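Local structure of lectin (Pleurotus ostreatus, 6KBJ) at residues A[220-225]-A[234-239]. The protein is a calcium-binding fungal lectin that recognises N-acetyl-D-galactosamine and so probably binds galactose-type sugars on glycans. Residues are numbered along the deposited sequence; the frame is centred on the assembly and turned at random.
With NAG (2-acetamido-2-deoxy-beta-D-glucopyranose), chain D.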
loop_
_atom_site.group_PDB
_atom_site.type_symbol
_atom_site.label_atom_id
_atom_site.label_comp_id
_atom_site.label_asym_id
_atom_site.label_seq_id
_atom_site.Cartn_x
_atom_site.Cartn_y
_atom_site.Cartn_z
ATOM N N TRP A 220 11.704 -11.771 -11.236
ATOM C CA TRP A 220 11.550 -11.569 -12.681
ATOM C C TRP A 220 11.141 -12.912 -13.292
ATOM O O TRP A 220 11.699 -13.970 -12.951
ATOM C CB TRP A 220 12.829 -11.137 -13.358
ATOM C CG TRP A 220 13.300 -9.824 -12.958
ATOM C CD1 TRP A 220 14.195 -9.582 -11.985
ATOM C CD2 TRP A 220 13.013 -8.576 -13.582
ATOM N NE1 TRP A 220 14.398 -8.214 -11.878
ATOM C CE2 TRP A 220 13.718 -7.583 -12.873
ATOM C CE3 TRP A 220 12.183 -8.190 -14.634
ATOM C CZ2 TRP A 220 13.657 -6.288 -13.173
ATOM C CZ3 TRP A 220 12.108 -6.826 -14.957
ATOM C CH2 TRP A 220 12.843 -5.894 -14.220
ATOM N N ILE A 221 10.051 -12.891 -14.067
ATOM C CA ILE A 221 9.541 -14.136 -14.651
ATOM C C ILE A 221 9.512 -14.001 -16.122
ATOM O O ILE A 221 9.431 -12.883 -16.695
ATOM C CB ILE A 221 8.129 -14.614 -14.104
ATOM C CG1 ILE A 221 6.998 -13.667 -14.479
ATOM C CG2 ILE A 221 8.235 -14.825 -12.599
ATOM C CD1 ILE A 221 5.599 -14.143 -14.006
ATOM N N TRP A 222 9.505 -15.169 -16.722
ATOM C CA TRP A 222 9.155 -15.242 -18.130
ATOM C C TRP A 222 8.688 -16.672 -18.426
ATOM O O TRP A 222 8.598 -17.579 -17.573
ATOM C CB TRP A 222 10.403 -14.839 -19.012
ATOM C CG TRP A 222 10.182 -14.260 -20.393
ATOM C CD1 TRP A 222 10.476 -14.880 -21.556
ATOM C CD2 TRP A 222 9.622 -12.962 -20.758
ATOM N NE1 TRP A 222 10.111 -14.055 -22.612
ATOM C CE2 TRP A 222 9.587 -12.895 -22.149
ATOM C CE3 TRP A 222 9.105 -11.899 -20.042
ATOM C CZ2 TRP A 222 9.132 -11.806 -22.834
ATOM C CZ3 TRP A 222 8.629 -10.794 -20.740
ATOM C CH2 TRP A 222 8.670 -10.764 -22.134
ATOM N N THR A 223 8.411 -16.812 -19.681
ATOM C CA THR A 223 8.216 -18.064 -20.396
ATOM C C THR A 223 9.561 -18.799 -20.455
ATOM O O THR A 223 10.627 -18.174 -20.320
ATOM C CB THR A 223 7.593 -17.543 -21.683
ATOM O OG1 THR A 223 6.172 -17.898 -21.791
ATOM C CG2 THR A 223 8.331 -17.723 -22.690
ATOM N N SER A 224 9.469 -20.111 -20.515
ATOM C CA SER A 224 10.550 -21.131 -20.521
ATOM C C SER A 224 11.661 -21.110 -21.579
ATOM O O SER A 224 12.691 -21.771 -21.483
ATOM C CB SER A 224 9.845 -22.442 -20.862
ATOM O OG SER A 224 9.866 -23.071 -19.684
ATOM N N ASP A 225 11.250 -20.603 -22.693
ATOM C CA ASP A 225 11.963 -19.791 -23.614
ATOM C C ASP A 225 13.283 -19.018 -23.296
ATOM O O ASP A 225 14.104 -18.797 -24.170
ATOM C CB ASP A 225 10.889 -18.661 -23.777
ATOM C CG ASP A 225 10.623 -18.415 -25.086
ATOM O OD1 ASP A 225 11.082 -19.336 -25.768
ATOM O OD2 ASP A 225 10.104 -17.360 -25.458
ATOM N N GLY A 234 9.459 -12.738 -29.360
ATOM C CA GLY A 234 7.966 -12.352 -29.105
ATOM C C GLY A 234 7.255 -11.549 -27.950
ATOM O O GLY A 234 7.834 -10.893 -27.100
ATOM N N SER A 235 5.929 -11.564 -28.008
ATOM C CA SER A 235 5.050 -11.281 -26.887
ATOM C C SER A 235 4.693 -12.547 -26.168
ATOM O O SER A 235 4.699 -13.625 -26.737
ATOM C CB SER A 235 3.833 -10.556 -27.324
ATOM O OG SER A 235 4.158 -9.272 -27.861
ATOM N N ARG A 236 4.540 -12.439 -24.849
ATOM C CA ARG A 236 4.208 -13.548 -23.983
ATOM C C ARG A 236 3.204 -13.080 -22.976
ATOM O O ARG A 236 3.151 -11.869 -22.609
ATOM C CB ARG A 236 5.411 -14.033 -23.276
ATOM C CG ARG A 236 6.645 -14.212 -24.188
ATOM C CD ARG A 236 6.405 -15.463 -24.933
ATOM N NE ARG A 236 7.493 -16.089 -25.648
ATOM C CZ ARG A 236 7.789 -15.869 -26.924
ATOM N NH1 ARG A 236 7.203 -14.911 -27.593
ATOM N NH2 ARG A 236 8.808 -16.551 -27.478
ATOM N N ALA A 237 2.387 -14.015 -22.506
ATOM C CA ALA A 237 1.314 -13.617 -21.626
ATOM C C ALA A 237 1.470 -14.381 -20.348
ATOM O O ALA A 237 2.028 -15.509 -20.317
ATOM C CB ALA A 237 -0.074 -13.836 -22.252
ATOM N N PHE A 238 1.009 -13.723 -19.274
ATOM C CA PHE A 238 1.071 -14.260 -17.917
ATOM C C PHE A 238 -0.264 -13.986 -17.210
ATOM O O PHE A 238 -0.831 -12.879 -17.409
ATOM C CB PHE A 238 2.220 -13.541 -17.160
ATOM C CG PHE A 238 3.554 -13.659 -17.902
ATOM C CD1 PHE A 238 3.867 -12.813 -18.854
ATOM C CD2 PHE A 238 4.387 -14.690 -17.650
ATOM C CE1 PHE A 238 5.006 -12.929 -19.587
ATOM C CE2 PHE A 238 5.571 -14.858 -18.360
ATOM C CZ PHE A 238 5.882 -13.945 -19.326
ATOM N N ARG A 239 -0.634 -14.868 -16.276
ATOM C CA ARG A 239 -1.932 -14.828 -15.611
ATOM C C ARG A 239 -1.814 -15.268 -14.221
ATOM O O ARG A 239 -1.087 -16.284 -13.893
ATOM C CB ARG A 239 -3.000 -15.717 -16.292
ATOM C CG ARG A 239 -3.446 -15.231 -17.682
ATOM C CD ARG A 239 -4.551 -16.048 -18.477
ATOM N NE ARG A 239 -5.992 -15.578 -18.193
ATOM C CZ ARG A 239 -6.620 -16.160 -17.228
ATOM N NH1 ARG A 239 -5.980 -17.145 -16.623
ATOM N NH2 ARG A 239 -7.822 -15.851 -16.886
HETATM C C1 NAG D . 0.782 -7.761 -27.033
HETATM C C2 NAG D . -0.268 -7.545 -28.166
HETATM C C3 NAG D . 0.516 -7.538 -29.485
HETATM C C4 NAG D . 1.311 -6.196 -29.467
HETATM C C5 NAG D . 2.216 -6.196 -28.218
HETATM C C6 NAG D . 2.924 -4.868 -27.940
HETATM C C7 NAG D . -1.865 -9.470 -28.043
HETATM C C8 NAG D . -3.294 -9.847 -27.854
HETATM N N2 NAG D . -1.607 -8.194 -28.024
HETATM O O3 NAG D . -0.368 -7.532 -30.588
HETATM O O4 NAG D . 1.989 -5.808 -30.722
HETATM O O5 NAG D . 1.455 -6.491 -27.022
HETATM O O6 NAG D . 2.010 -3.930 -27.376
HETATM O O7 NAG D . -0.946 -10.225 -28.254
#
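Phe238 carries its ring from strand 235-239 into the bend where strand 220-222 gives way to loop, and the contact illustrates how one aromatic edge can be used against a backbone. The rim of the ring, at CE2, meets the backbone carbon C of Trp222 at 3.6 Å, with Thr223 N also near the ring plane. CZ of the same ring comes obliquely to the Trp222 indole, 3.9 Å from its CE3; the six-membered ring of Trp222 and the ring of Phe238 are inclined at 47°, with centroids 5.6 Å apart. Ile221 adds an apolar contact, its CD1 lying 3.9 Å from Phe238 CD2.

Arg236, two residues earlier on the same strand, spends its aliphatic part on apolar contacts before reaching a charge. Its CG approaches Trp222 CZ2 at 3.7 Å, and the bend at chi2 (-77°) sends the remaining chain past Thr223. Beyond it, NE and NH2 form a salt bridge with Asp225 side-on, both converging on a single carboxylate oxygen. The modelled 2.5 Å from NH2 to OD2 of Asp225 is shorter than such a bond should be, so the detailed geometry of the pair is doubtful, though both bonds appear bent as modelled. The third nitrogen, NH1, bonds to Ser235 O at 2.9 Å, so all three nitrogens probably help fix the rotation of the guanidinium.

Ala332 on strand 331-333 also touches Phe238, and Trp222 lies against Ala299. The strands belong to one antiparallel sheet but are not neighbours in it, 351-358 and 331-333 intervening, and side chains bridge the gap. Trp222 also approaches Asn301, a calcium ligand, placing the Trp222 end of the contact near the calcium site of a beta-sandwich lectin domain.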